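Elicitor protein Hrip2 (Magnaporthe oryzae, PDB 5FID) is a fungal protein elicitor, probably secreted, that is thought to trigger defence responses in plants. Local coordinates at residues T50-K55 with S82-P87; D14-Q19 with T32-G37; M63-S68 with Y78-E83; A6-N11 with V131-C136. The protein carries 1 engineered substitution. All blocks are in the same frame, centred on the assembly; numbering follows the deposited sequence.

How the contacts relate
The fold is a beta sandwich without helices. Contacts 1, 2 and 3 all reach its six-stranded antiparallel sheet, while contact 4 lies in the facing mixed sheet. Contact 3 is the most deeply buried. It pairs two inner strands, and its apolar face packs against contact 4 across the core. Contact 4 is partly buried: one of its faces joins this core and the other carries polar groups. Contacts 1 and 2 are more peripheral, and each has a bridging water. Contact 2 is a backbone ladder of four bonds, whereas contact 1 has one direct hydrogen bond, from Lys55. Contact 1 shares Ser82 and Glu83 with contact 3. Its strand is a sheet neighbour of segments 14-19 and 63-68.

Contact 1. Residues T50-K55 with S82-P87; sequences TVKVSK and SEWGNP
Trp84 and Thr50 meet tip to tip where a type I beta turn, Ser82 to Gly85, comes up to strand 49-54 of the antiparallel sheet. The turn is closed by Gly85 N bonding to Ser82 O at 3.1 Å. The first group is van der Waals packing. Thr50 CG2 is anti to its backbone N and touches Trp84 CZ3 at 3.6 Å. The Lys52 and Trp84 side chains cross at about a right angle, with Lys52 CE 3.9 Å from Trp84 CZ3. Phe21 makes a cation-pi contact with this lysine. Further along, the Pro87 ring sets its CG 4.1 Å from Ser54 CA and lies against Val53 O. The extended chain of Lys55 slides past Pro87 in the opposite direction, CG to CB 3.9 Å. The second group is polar. Lys55 NZ donates to Pro87 O at 3.0 Å, from a position 37° above the carbonyl plane. It also has a long, weak ion pair with Asp14. A water backs up the direct bond. It accepts from Lys55 NZ at 2.7 Å and donates to Pro87 O at 2.8 Å, and this carbonyl oxygen is therefore gripped twice.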
loop_
_atom_site.group_PDB
_atom_site.type_symbol
_atom_site.label_atom_id
_atom_site.label_comp_id
_atom_site.label_asym_id
_atom_site.label_seq_id
_atom_site.Cartn_x
_atom_site.Cartn_y
_atom_site.Cartn_z
ATOM N N THR A 50 8.003 4.912 -12.694
ATOM C CA THR A 50 7.701 6.229 -12.165
ATOM C C THR A 50 7.196 7.113 -13.301
ATOM O O THR A 50 7.899 7.331 -14.294
ATOM C CB THR A 50 8.955 6.874 -11.552
ATOM O OG1 THR A 50 9.361 6.107 -10.412
ATOM C CG2 THR A 50 8.666 8.303 -11.119
ATOM N N VAL A 51 5.976 7.620 -13.169
ATOM C CA VAL A 51 5.429 8.499 -14.201
ATOM C C VAL A 51 5.512 9.945 -13.720
ATOM O O VAL A 51 4.784 10.337 -12.804
ATOM C CB VAL A 51 3.967 8.134 -14.529
ATOM C CG1 VAL A 51 3.435 9.023 -15.635
ATOM C CG2 VAL A 51 3.871 6.682 -14.971
ATOM N N LYS A 52 6.406 10.735 -14.319
ATOM C CA LYS A 52 6.524 12.153 -13.958
ATOM C C LYS A 52 5.455 12.968 -14.663
ATOM O O LYS A 52 5.108 12.673 -15.804
ATOM C CB LYS A 52 7.899 12.706 -14.341
ATOM C CG LYS A 52 9.077 12.021 -13.685
ATOM C CD LYS A 52 10.376 12.696 -14.119
ATOM C CE LYS A 52 11.601 12.034 -13.472
ATOM N NZ LYS A 52 12.859 12.698 -13.956
ATOM N N VAL A 53 4.935 13.988 -13.973
ATOM C CA VAL A 53 3.876 14.848 -14.490
ATOM C C VAL A 53 4.226 16.281 -14.126
ATOM O O VAL A 53 4.384 16.612 -12.955
ATOM C CB VAL A 53 2.508 14.501 -13.859
ATOM C CG1 VAL A 53 1.409 15.340 -14.482
ATOM C CG2 VAL A 53 2.199 13.013 -14.035
ATOM N N SER A 54 4.355 17.140 -15.126
ATOM C CA SER A 54 4.861 18.480 -14.881
ATOM C C SER A 54 4.185 19.456 -15.827
ATOM O O SER A 54 3.524 19.038 -16.768
ATOM C CB SER A 54 6.380 18.479 -15.069
ATOM O OG SER A 54 6.923 19.778 -15.059
ATOM N N LYS A 55 4.317 20.753 -15.563
ATOM C CA LYS A 55 3.810 21.752 -16.496
ATOM C C LYS A 55 4.900 22.263 -17.436
ATOM O O LYS A 55 4.659 23.168 -18.237
ATOM C CB LYS A 55 3.175 22.921 -15.743
ATOM C CG LYS A 55 1.867 22.579 -15.062
ATOM C CD LYS A 55 1.361 23.798 -14.310
ATOM C CE LYS A 55 0.144 23.459 -13.501
ATOM N NZ LYS A 55 -0.285 24.626 -12.686
ATOM N N SER A 82 4.166 13.819 -4.118
ATOM C CA SER A 82 4.651 15.182 -4.335
ATOM C C SER A 82 6.078 15.358 -3.810
ATOM O O SER A 82 6.505 16.486 -3.541
ATOM C CB SER A 82 3.731 16.206 -3.666
ATOM O OG SER A 82 3.709 16.035 -2.253
ATOM N N GLU A 83 6.819 14.254 -3.684
ATOM C CA GLU A 83 8.179 14.283 -3.131
ATOM C C GLU A 83 9.172 15.073 -3.967
ATOM O O GLU A 83 10.191 15.534 -3.450
ATOM C CB GLU A 83 8.728 12.863 -2.957
ATOM C CG GLU A 83 8.116 12.063 -1.835
ATOM C CD GLU A 83 8.475 10.600 -1.946
ATOM O OE1 GLU A 83 8.068 9.960 -2.951
ATOM O OE2 GLU A 83 9.172 10.090 -1.041
ATOM N N TRP A 84 8.892 15.209 -5.260
ATOM C CA TRP A 84 9.777 15.970 -6.145
ATOM C C TRP A 84 9.149 17.279 -6.602
ATOM O O TRP A 84 9.740 18.003 -7.410
ATOM C CB TRP A 84 10.153 15.143 -7.382
ATOM C CG TRP A 84 10.700 13.772 -7.057
ATOM C CD1 TRP A 84 11.247 13.365 -5.876
ATOM C CD2 TRP A 84 10.742 12.635 -7.934
ATOM N NE1 TRP A 84 11.633 12.044 -5.962
ATOM C CE2 TRP A 84 11.331 11.571 -7.213
ATOM C CE3 TRP A 84 10.327 12.411 -9.249
ATOM C CZ2 TRP A 84 11.530 10.301 -7.773
ATOM C CZ3 TRP A 84 10.531 11.151 -9.808
ATOM C CH2 TRP A 84 11.121 10.111 -9.067
ATOM N N GLY A 85 7.953 17.569 -6.096
ATOM C CA GLY A 85 7.215 18.760 -6.485
ATOM C C GLY A 85 5.739 18.455 -6.718
ATOM O O GLY A 85 5.330 17.306 -6.662
ATOM N N ASN A 86 4.937 19.487 -6.956
ATOM C CA ASN A 86 3.540 19.313 -7.341
ATOM C C ASN A 86 2.985 20.584 -7.952
ATOM O O ASN A 86 2.568 21.492 -7.230
ATOM C CB ASN A 86 2.649 18.907 -6.164
ATOM C CG ASN A 86 1.207 18.657 -6.601
ATOM O OD1 ASN A 86 0.906 18.618 -7.806
ATOM N ND2 ASN A 86 0.313 18.485 -5.638
ATOM N N PRO A 87 2.967 20.642 -9.291
ATOM C CA PRO A 87 2.496 21.804 -10.047
ATOM C C PRO A 87 1.003 22.000 -9.862
ATOM O O PRO A 87 0.477 23.068 -10.195
ATOM C CB PRO A 87 2.774 21.411 -11.503
ATOM C CG PRO A 87 3.800 20.346 -11.437
ATOM C CD PRO A 87 3.504 19.593 -10.173
HETATM O O HOH W 1 1.662 25.506 -11.026
#

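Contact 2. Residues D14-Q19 with T32-G37; sequences DTVYVQ and TTLQAG
Thr32 pairs with Val18 at one end of an antiparallel beta ladder, in the hairpin of strands 16-22 and 32-34. Thr32 N donates to Val18 O at 2.8 Å, and Val18 N returns a bond to Thr32 O. The same Thr32 O receives a CA-H contact from Tyr17 CA at 3.3 Å. Thr32 OG1 is hydrogen-bonded to Pro30 O. Thr33 faces Tyr17 in a non-hydrogen-bonded pair. Their side chains lie side by side and point the same way, with Tyr17 CE1 3.5 Å from Thr33 OG1. The other branch, Thr33 CG2, meets Thr15 CG2 at 3.6 Å. Leu34 forms the next hydrogen-bonded pair, with Val16. Leu34 N donates to Val16 O at 2.8 Å, and Val16 N donates back to Leu34 O. On the sheet face shared by Val16, Val18, Thr32 and Leu34, Leu34 CB rests 3.6 Å from Val16 CG2, the branch that sits between the backbone N and the carbonyl carbon. Leu34 CD1 reaches Val18 CG2. Gln35 leaves the ladder, and its N bonds to Gln38 OE1. At Ala36 a water takes over. It accepts from Ala36 N at 2.9 Å and is hydrogen-bonded to Thr15 OG1 at 2.7 Å. Gly37 ends the segment with a backbone bond to Asn10. The ladder lies at the margin of the six-stranded sheet, where 32-34 is the outermost strand within the chain. Strand 49-54 flanks 16-22 on the other side. Phe40, from strand 39-43 of the facing sheet, packs on Val18, Thr32 and Leu34.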
loop_
_atom_site.group_PDB
_atom_site.type_symbol
_atom_site.label_atom_id
_atom_site.label_comp_id
_atom_site.label_asym_id
_atom_site.label_seq_id
_atom_site.Cartn_x
_atom_site.Cartn_y
_atom_site.Cartn_z
ATOM N N ASP A 14 -4.125 23.915 -18.200
ATOM C CA ASP A 14 -2.765 24.031 -18.690
ATOM C C ASP A 14 -2.359 22.824 -19.515
ATOM O O ASP A 14 -2.866 21.722 -19.312
ATOM C CB ASP A 14 -1.790 24.189 -17.518
ATOM C CG ASP A 14 -2.000 25.482 -16.758
ATOM O OD1 ASP A 14 -2.376 26.491 -17.393
ATOM O OD2 ASP A 14 -1.799 25.491 -15.533
ATOM N N THR A 15 -1.449 23.048 -20.453
ATOM C CA THR A 15 -0.754 21.955 -21.118
ATOM C C THR A 15 0.125 21.297 -20.053
ATOM O O THR A 15 0.783 21.984 -19.263
ATOM C CB THR A 15 0.111 22.488 -22.276
ATOM O OG1 THR A 15 -0.731 23.113 -23.258
ATOM C CG2 THR A 15 0.893 21.370 -22.944
ATOM N N VAL A 16 0.134 19.969 -20.005
ATOM C CA VAL A 16 1.031 19.261 -19.090
ATOM C C VAL A 16 1.898 18.264 -19.845
ATOM O O VAL A 16 1.594 17.908 -20.984
ATOM C CB VAL A 16 0.258 18.533 -17.972
ATOM C CG1 VAL A 16 -0.701 19.478 -17.284
ATOM C CG2 VAL A 16 -0.492 17.350 -18.535
ATOM N N TYR A 17 2.988 17.831 -19.217
ATOM C CA TYR A 17 3.921 16.905 -19.846
ATOM C C TYR A 17 4.063 15.677 -18.971
ATOM O O TYR A 17 4.180 15.790 -17.750
ATOM C CB TYR A 17 5.275 17.586 -20.074
ATOM C CG TYR A 17 5.131 18.806 -20.946
ATOM C CD1 TYR A 17 5.299 18.730 -22.317
ATOM C CD2 TYR A 17 4.772 20.029 -20.400
ATOM C CE1 TYR A 17 5.137 19.861 -23.127
ATOM C CE2 TYR A 17 4.616 21.155 -21.197
ATOM C CZ TYR A 17 4.797 21.065 -22.550
ATOM O OH TYR A 17 4.627 22.199 -23.329
ATOM N N VAL A 18 4.019 14.504 -19.595
ATOM C CA VAL A 18 4.035 13.247 -18.863
ATOM C C VAL A 18 5.080 12.329 -19.475
ATOM O O VAL A 18 5.209 12.268 -20.695
ATOM C CB VAL A 18 2.648 12.561 -18.941
ATOM C CG1 VAL A 18 2.655 11.233 -18.185
ATOM C CG2 VAL A 18 1.572 13.469 -18.369
ATOM N N GLN A 19 5.848 11.635 -18.635
ATOM C CA GLN A 19 6.802 10.645 -19.136
ATOM C C GLN A 19 7.065 9.550 -18.100
ATOM O O GLN A 19 7.157 9.819 -16.888
ATOM C CB GLN A 19 8.121 11.302 -19.571
ATOM C CG GLN A 19 9.031 10.388 -20.380
ATOM C CD GLN A 19 10.265 11.100 -20.907
ATOM O OE1 GLN A 19 10.638 12.166 -20.412
ATOM N NE2 GLN A 19 10.901 10.517 -21.932
ATOM N N THR A 32 5.479 12.937 -23.396
ATOM C CA THR A 32 4.114 13.116 -23.890
ATOM C C THR A 32 3.543 14.486 -23.552
ATOM O O THR A 32 3.478 14.881 -22.390
ATOM C CB THR A 32 3.172 12.015 -23.356
ATOM O OG1 THR A 32 3.713 10.728 -23.694
ATOM C CG2 THR A 32 1.784 12.153 -23.980
ATOM N N THR A 33 3.117 15.210 -24.575
ATOM C CA THR A 33 2.484 16.498 -24.353
ATOM C C THR A 33 0.977 16.313 -24.306
ATOM O O THR A 33 0.373 15.810 -25.265
ATOM C CB THR A 33 2.792 17.492 -25.480
ATOM O OG1 THR A 33 4.214 17.636 -25.635
ATOM C CG2 THR A 33 2.177 18.840 -25.142
ATOM N N LEU A 34 0.362 16.728 -23.200
ATOM C CA LEU A 34 -1.086 16.651 -23.063
ATOM C C LEU A 34 -1.679 18.052 -23.065
ATOM O O LEU A 34 -1.512 18.808 -22.095
ATOM C CB LEU A 34 -1.484 15.951 -21.753
ATOM C CG LEU A 34 -1.079 14.501 -21.504
ATOM C CD1 LEU A 34 -1.654 14.025 -20.163
ATOM C CD2 LEU A 34 -1.590 13.635 -22.639
ATOM N N GLN A 35 -2.379 18.402 -24.140
ATOM C CA GLN A 35 -3.158 19.631 -24.134
ATOM C C GLN A 35 -4.193 19.492 -23.041
ATOM O O GLN A 35 -4.528 18.373 -22.637
ATOM C CB GLN A 35 -3.875 19.846 -25.473
ATOM C CG GLN A 35 -2.971 19.754 -26.684
ATOM C CD GLN A 35 -1.899 20.821 -26.689
ATOM O OE1 GLN A 35 -2.197 22.018 -26.614
ATOM N NE2 GLN A 35 -0.635 20.395 -26.777
ATOM N N ALA A 36 -4.687 20.623 -22.553
ATOM C CA ALA A 36 -5.839 20.622 -21.664
ATOM C C ALA A 36 -6.878 19.643 -22.210
ATOM O O ALA A 36 -7.305 19.772 -23.349
ATOM C CB ALA A 36 -6.428 22.026 -21.587
ATOM N N GLY A 37 -7.231 18.631 -21.424
ATOM C CA GLY A 37 -8.283 17.700 -21.807
ATOM C C GLY A 37 -7.784 16.351 -22.300
ATOM O O GLY A 37 -8.547 15.385 -22.339
HETATM O O HOH W 2 -3.415 23.134 -23.351
#

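Contact 3. Residues M63-S68 with Y78-E83; sequences MFIGYS and YELSSE. Engineered in segment 63-68: Met63 (natural residue Leu).
Phe64 lays one face of its ring over Ser81 in the hairpin of strands 63-69 and 75-81. Chi1 (84°) puts CG between the backbone N and the carbonyl carbon, on the side of Ser81. Ser81 CB makes a CH-pi contact 3.5 Å from the ring centroid, 17° off the normal. Ser81 OG, anti to its own backbone N (chi1 178°), comes within 3.2 Å of Phe64 CE2. This hydroxyl also accepts from Glu83 N at 3.1 Å, which makes an ST turn, and donates to Glu83 OE1 at 2.7 Å. Together these bonds probably fix its rotation. Glu79 reaches the Phe64 ring with an extended chain, and its OE1 lies at the ring edge. OE1 is hydrogen-bonded to Tyr75 OH of the second subunit; OE2 is hydrogen-bonded to Ser115 OG and forms a salt bridge with Lys120. Glu79 OE2 and Glu83 OE1 are like charges close together; Lys120, paired with both residues, probably offsets this. Across the sheet from Phe64, Ile65 and Leu80 share a face, and the selenium end of Met63 joins them. Met63, an engineered substitution modelled as selenomethionine, bends at its last torsion, and its CE reaches Leu80 CD1 at 3.8 Å. Ile65 CG1 touches the same CD1 at 4.1 Å. The backbones form an antiparallel ladder, with Phe64 N to Ser81 O at 3.0 Å and Gly66 N to Glu79 O at 2.8 Å. The hairpin sits inside its sheet, between strands 49-54 and 123-126. Met63, Ile65 and Leu80 face the other sheet, where strands 93-96 and 131-135 meet them.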
loop_
_atom_site.group_PDB
_atom_site.type_symbol
_atom_site.label_atom_id
_atom_site.label_comp_id
_atom_site.label_asym_id
_atom_site.label_seq_id
_atom_site.Cartn_x
_atom_site.Cartn_y
_atom_site.Cartn_z
HETATM N N MSE A 63 5.263 16.228 -10.195
HETATM C CA MSE A 63 4.537 15.290 -9.373
HETATM C C MSE A 63 4.885 13.936 -9.966
HETATM O O MSE A 63 5.387 13.872 -11.076
HETATM C CB MSE A 63 3.043 15.562 -9.503
HETATM C CG MSE A 63 2.209 14.883 -8.455
HETATM SE SE MSE A 63 0.347 14.960 -9.015
HETATM C CE MSE A 63 0.364 13.756 -10.548
ATOM N N PHE A 64 4.687 12.853 -9.221
ATOM C CA PHE A 64 4.808 11.532 -9.840
ATOM C C PHE A 64 3.765 10.516 -9.417
ATOM O O PHE A 64 3.175 10.603 -8.336
ATOM C CB PHE A 64 6.255 10.971 -9.820
ATOM C CG PHE A 64 6.668 10.276 -8.544
ATOM C CD1 PHE A 64 6.241 8.982 -8.261
ATOM C CD2 PHE A 64 7.570 10.879 -7.677
ATOM C CE1 PHE A 64 6.654 8.320 -7.099
ATOM C CE2 PHE A 64 7.994 10.224 -6.509
ATOM C CZ PHE A 64 7.536 8.947 -6.222
ATOM N N ILE A 65 3.526 9.564 -10.313
ATOM C CA ILE A 65 2.654 8.439 -10.029
ATOM C C ILE A 65 3.529 7.214 -10.139
ATOM O O ILE A 65 4.111 6.953 -11.192
ATOM C CB ILE A 65 1.523 8.338 -11.068
ATOM C CG1 ILE A 65 0.627 9.584 -10.978
ATOM C CG2 ILE A 65 0.711 7.060 -10.845
ATOM C CD1 ILE A 65 0.168 10.089 -12.306
ATOM N N GLY A 66 3.653 6.466 -9.051
ATOM C CA GLY A 66 4.478 5.274 -9.089
ATOM C C GLY A 66 3.592 4.051 -9.071
ATOM O O GLY A 66 2.590 4.031 -8.365
ATOM N N TYR A 67 3.945 3.032 -9.844
ATOM C CA TYR A 67 3.215 1.776 -9.769
ATOM C C TYR A 67 4.155 0.587 -9.898
ATOM O O TYR A 67 5.219 0.694 -10.492
ATOM C CB TYR A 67 2.121 1.713 -10.840
ATOM C CG TYR A 67 2.628 1.594 -12.259
ATOM C CD1 TYR A 67 2.821 2.724 -13.045
ATOM C CD2 TYR A 67 2.894 0.354 -12.822
ATOM C CE1 TYR A 67 3.270 2.621 -14.361
ATOM C CE2 TYR A 67 3.352 0.240 -14.119
ATOM C CZ TYR A 67 3.534 1.372 -14.888
ATOM O OH TYR A 67 3.986 1.245 -16.187
ATOM N N SER A 68 3.751 -0.544 -9.331
ATOM C CA SER A 68 4.468 -1.801 -9.525
ATOM C C SER A 68 3.491 -2.934 -9.223
ATOM O O SER A 68 2.385 -2.685 -8.758
ATOM C CB SER A 68 5.694 -1.871 -8.617
ATOM O OG SER A 68 5.317 -2.092 -7.267
ATOM N N TYR A 78 0.416 1.431 -5.994
ATOM C CA TYR A 78 0.349 2.738 -6.641
ATOM C C TYR A 78 0.576 3.836 -5.611
ATOM O O TYR A 78 0.110 3.745 -4.473
ATOM C CB TYR A 78 -1.007 2.942 -7.344
ATOM C CG TYR A 78 -2.163 2.485 -6.491
ATOM C CD1 TYR A 78 -2.512 1.144 -6.437
ATOM C CD2 TYR A 78 -2.885 3.382 -5.723
ATOM C CE1 TYR A 78 -3.548 0.704 -5.636
ATOM C CE2 TYR A 78 -3.926 2.950 -4.927
ATOM C CZ TYR A 78 -4.249 1.612 -4.886
ATOM O OH TYR A 78 -5.284 1.171 -4.076
ATOM N N GLU A 79 1.292 4.877 -6.023
ATOM C CA GLU A 79 1.669 5.964 -5.135
ATOM C C GLU A 79 1.482 7.278 -5.873
ATOM O O GLU A 79 1.953 7.433 -7.001
ATOM C CB GLU A 79 3.136 5.815 -4.729
ATOM C CG GLU A 79 3.713 6.975 -3.906
ATOM C CD GLU A 79 5.173 6.764 -3.531
ATOM O OE1 GLU A 79 5.834 5.878 -4.129
ATOM O OE2 GLU A 79 5.676 7.485 -2.629
ATOM N N LEU A 80 0.786 8.214 -5.240
ATOM C CA LEU A 80 0.647 9.566 -5.775
ATOM C C LEU A 80 1.560 10.468 -4.957
ATOM O O LEU A 80 1.254 10.780 -3.810
ATOM C CB LEU A 80 -0.806 10.037 -5.665
ATOM C CG LEU A 80 -1.098 11.439 -6.213
ATOM C CD1 LEU A 80 -0.833 11.488 -7.709
ATOM C CD2 LEU A 80 -2.545 11.836 -5.921
ATOM N N SER A 81 2.684 10.887 -5.541
ATOM C CA SER A 81 3.745 11.521 -4.751
ATOM C C SER A 81 4.039 12.960 -5.129
ATOM O O SER A 81 4.156 13.289 -6.309
ATOM C CB SER A 81 5.031 10.707 -4.862
ATOM O OG SER A 81 6.089 11.321 -4.143
ATOM N N SER A 82 4.166 13.819 -4.118
ATOM C CA SER A 82 4.651 15.182 -4.335
ATOM C C SER A 82 6.078 15.358 -3.810
ATOM O O SER A 82 6.505 16.486 -3.541
ATOM C CB SER A 82 3.731 16.206 -3.666
ATOM O OG SER A 82 3.709 16.035 -2.253
ATOM N N GLU A 83 6.819 14.254 -3.684
ATOM C CA GLU A 83 8.179 14.283 -3.131
ATOM C C GLU A 83 9.172 15.073 -3.967
ATOM O O GLU A 83 10.191 15.534 -3.450
ATOM C CB GLU A 83 8.728 12.863 -2.957
ATOM C CG GLU A 83 8.116 12.063 -1.835
ATOM C CD GLU A 83 8.475 10.600 -1.946
ATOM O OE1 GLU A 83 8.068 9.960 -2.951
ATOM O OE2 GLU A 83 9.172 10.090 -1.041
#

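Contact 4. Residues A6-N11 with V131-C136; sequences AIVHNN and VEATLC
Ile7 and His9 each bond through both N and O to segment 131-136 in a parallel ladder, from Ile7 N to Val131 O at 2.7 Å as far as Leu135 N to His9 O at 2.8 Å. These strands are neighbours inside the mixed sheet, 131-135 in its middle. On the sheet face with His9 and Glu132, His9 NE2 donates to Glu132 OE2 at 2.6 Å. The bond is nearly straight (168°), lies in the ring plane and uses the anti lone pair of the carboxylate. Ile7 CG2 lies over one face of the imidazole, toward its rim, and Thr134 OG1 stands at the ring edge, 3.5 Å from His9 CD2. The sheet face that carries Val8, Ala133 and Leu135 is mainly apolar. There Val8 CG1 packs on Leu135 CD1 at 3.8 Å, toward Met63 and Ile65 of the facing sheet. Past the ladder, Asn11 N bonds to Leu135 O and Asn11 ND2 to Cys136 O, both at 3.0 Å. Cys136 is also tied to Cys12 by a disulfide. Both imidazole nitrogens are engaged, since ND1 bonds to Thr39 OG1. The nearby carboxylate would tend to favour a positively charged His9, and the ring is probably held in one orientation.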
loop_
_atom_site.group_PDB
_atom_site.type_symbol
_atom_site.label_atom_id
_atom_site.label_comp_id
_atom_site.label_asym_id
_atom_site.label_seq_id
_atom_site.Cartn_x
_atom_site.Cartn_y
_atom_site.Cartn_z
ATOM N N ALA A 6 -1.526 2.355 -16.961
ATOM C CA ALA A 6 -1.320 3.522 -16.113
ATOM C C ALA A 6 -1.813 4.692 -16.944
ATOM O O ALA A 6 -1.393 4.867 -18.089
ATOM C CB ALA A 6 0.155 3.695 -15.753
ATOM N N ILE A 7 -2.699 5.496 -16.366
ATOM C CA ILE A 7 -3.413 6.515 -17.126
ATOM C C ILE A 7 -3.340 7.857 -16.415
ATOM O O ILE A 7 -3.499 7.929 -15.204
ATOM C CB ILE A 7 -4.898 6.124 -17.258
ATOM C CG1 ILE A 7 -5.042 4.776 -17.960
ATOM C CG2 ILE A 7 -5.694 7.187 -17.994
ATOM C CD1 ILE A 7 -6.404 4.166 -17.757
ATOM N N VAL A 8 -3.092 8.923 -17.168
ATOM C CA VAL A 8 -3.150 10.266 -16.608
ATOM C C VAL A 8 -4.087 11.141 -17.429
ATOM O O VAL A 8 -3.799 11.460 -18.582
ATOM C CB VAL A 8 -1.761 10.930 -16.545
ATOM C CG1 VAL A 8 -1.871 12.324 -15.928
ATOM C CG2 VAL A 8 -0.805 10.085 -15.721
ATOM N N HIS A 9 -5.216 11.523 -16.838
ATOM C CA HIS A 9 -6.158 12.422 -17.515
ATOM C C HIS A 9 -5.833 13.858 -17.147
ATOM O O HIS A 9 -5.903 14.224 -15.974
ATOM C CB HIS A 9 -7.600 12.170 -17.078
ATOM C CG HIS A 9 -8.083 10.769 -17.302
ATOM N ND1 HIS A 9 -8.234 10.226 -18.554
ATOM C CD2 HIS A 9 -8.492 9.826 -16.416
ATOM C CE1 HIS A 9 -8.701 8.987 -18.435
ATOM N NE2 HIS A 9 -8.869 8.725 -17.156
ATOM N N ASN A 10 -5.500 14.680 -18.137
ATOM C CA ASN A 10 -5.268 16.100 -17.871
ATOM C C ASN A 10 -6.552 16.930 -17.971
ATOM O O ASN A 10 -6.945 17.334 -19.062
ATOM C CB ASN A 10 -4.204 16.671 -18.816
ATOM C CG ASN A 10 -3.964 18.146 -18.576
ATOM O OD1 ASN A 10 -4.224 18.651 -17.481
ATOM N ND2 ASN A 10 -3.471 18.845 -19.590
ATOM N N ASN A 11 -7.196 17.193 -16.836
ATOM C CA ASN A 11 -8.400 18.014 -16.833
ATOM C C ASN A 11 -8.093 19.466 -16.456
ATOM O O ASN A 11 -9.004 20.259 -16.221
ATOM C CB ASN A 11 -9.461 17.404 -15.904
ATOM C CG ASN A 11 -10.854 17.991 -16.122
ATOM O OD1 ASN A 11 -11.366 18.025 -17.247
ATOM N ND2 ASN A 11 -11.476 18.453 -15.036
ATOM N N VAL A 131 -4.159 1.924 -13.100
ATOM C CA VAL A 131 -3.795 3.009 -12.188
ATOM C C VAL A 131 -4.096 4.314 -12.905
ATOM O O VAL A 131 -3.443 4.655 -13.888
ATOM C CB VAL A 131 -2.315 2.937 -11.768
ATOM C CG1 VAL A 131 -1.939 4.138 -10.913
ATOM C CG2 VAL A 131 -2.071 1.667 -10.975
ATOM N N GLU A 132 -5.107 5.032 -12.419
ATOM C CA GLU A 132 -5.731 6.094 -13.191
ATOM C C GLU A 132 -5.751 7.394 -12.408
ATOM O O GLU A 132 -6.389 7.489 -11.356
ATOM C CB GLU A 132 -7.149 5.667 -13.577
ATOM C CG GLU A 132 -7.882 6.623 -14.489
ATOM C CD GLU A 132 -9.175 6.020 -15.018
ATOM O OE1 GLU A 132 -9.567 4.908 -14.571
ATOM O OE2 GLU A 132 -9.804 6.650 -15.886
ATOM N N ALA A 133 -5.038 8.393 -12.926
ATOM C CA ALA A 133 -4.933 9.687 -12.273
ATOM C C ALA A 133 -5.695 10.727 -13.074
ATOM O O ALA A 133 -5.692 10.692 -14.298
ATOM C CB ALA A 133 -3.477 10.102 -12.142
ATOM N N THR A 134 -6.351 11.649 -12.376
ATOM C CA THR A 134 -6.994 12.795 -13.010
ATOM C C THR A 134 -6.444 14.089 -12.412
ATOM O O THR A 134 -6.571 14.320 -11.211
ATOM C CB THR A 134 -8.521 12.774 -12.812
ATOM O OG1 THR A 134 -9.077 11.624 -13.461
ATOM C CG2 THR A 134 -9.150 14.030 -13.424
ATOM N N LEU A 135 -5.835 14.921 -13.258
ATOM C CA LEU A 135 -5.233 16.178 -12.829
ATOM C C LEU A 135 -6.322 17.237 -12.869
ATOM O O LEU A 135 -7.088 17.288 -13.828
ATOM C CB LEU A 135 -4.105 16.577 -13.788
ATOM C CG LEU A 135 -3.049 15.521 -14.118
ATOM C CD1 LEU A 135 -2.067 16.075 -15.150
ATOM C CD2 LEU A 135 -2.314 15.083 -12.862
ATOM N N CYS A 136 -6.400 18.074 -11.835
ATOM C CA CYS A 136 -7.426 19.123 -11.767
ATOM C C CYS A 136 -8.836 18.543 -11.906
ATOM O O CYS A 136 -9.659 19.047 -12.680
ATOM C CB CYS A 136 -7.199 20.192 -12.840
ATOM S SG CYS A 136 -5.551 20.936 -12.805
#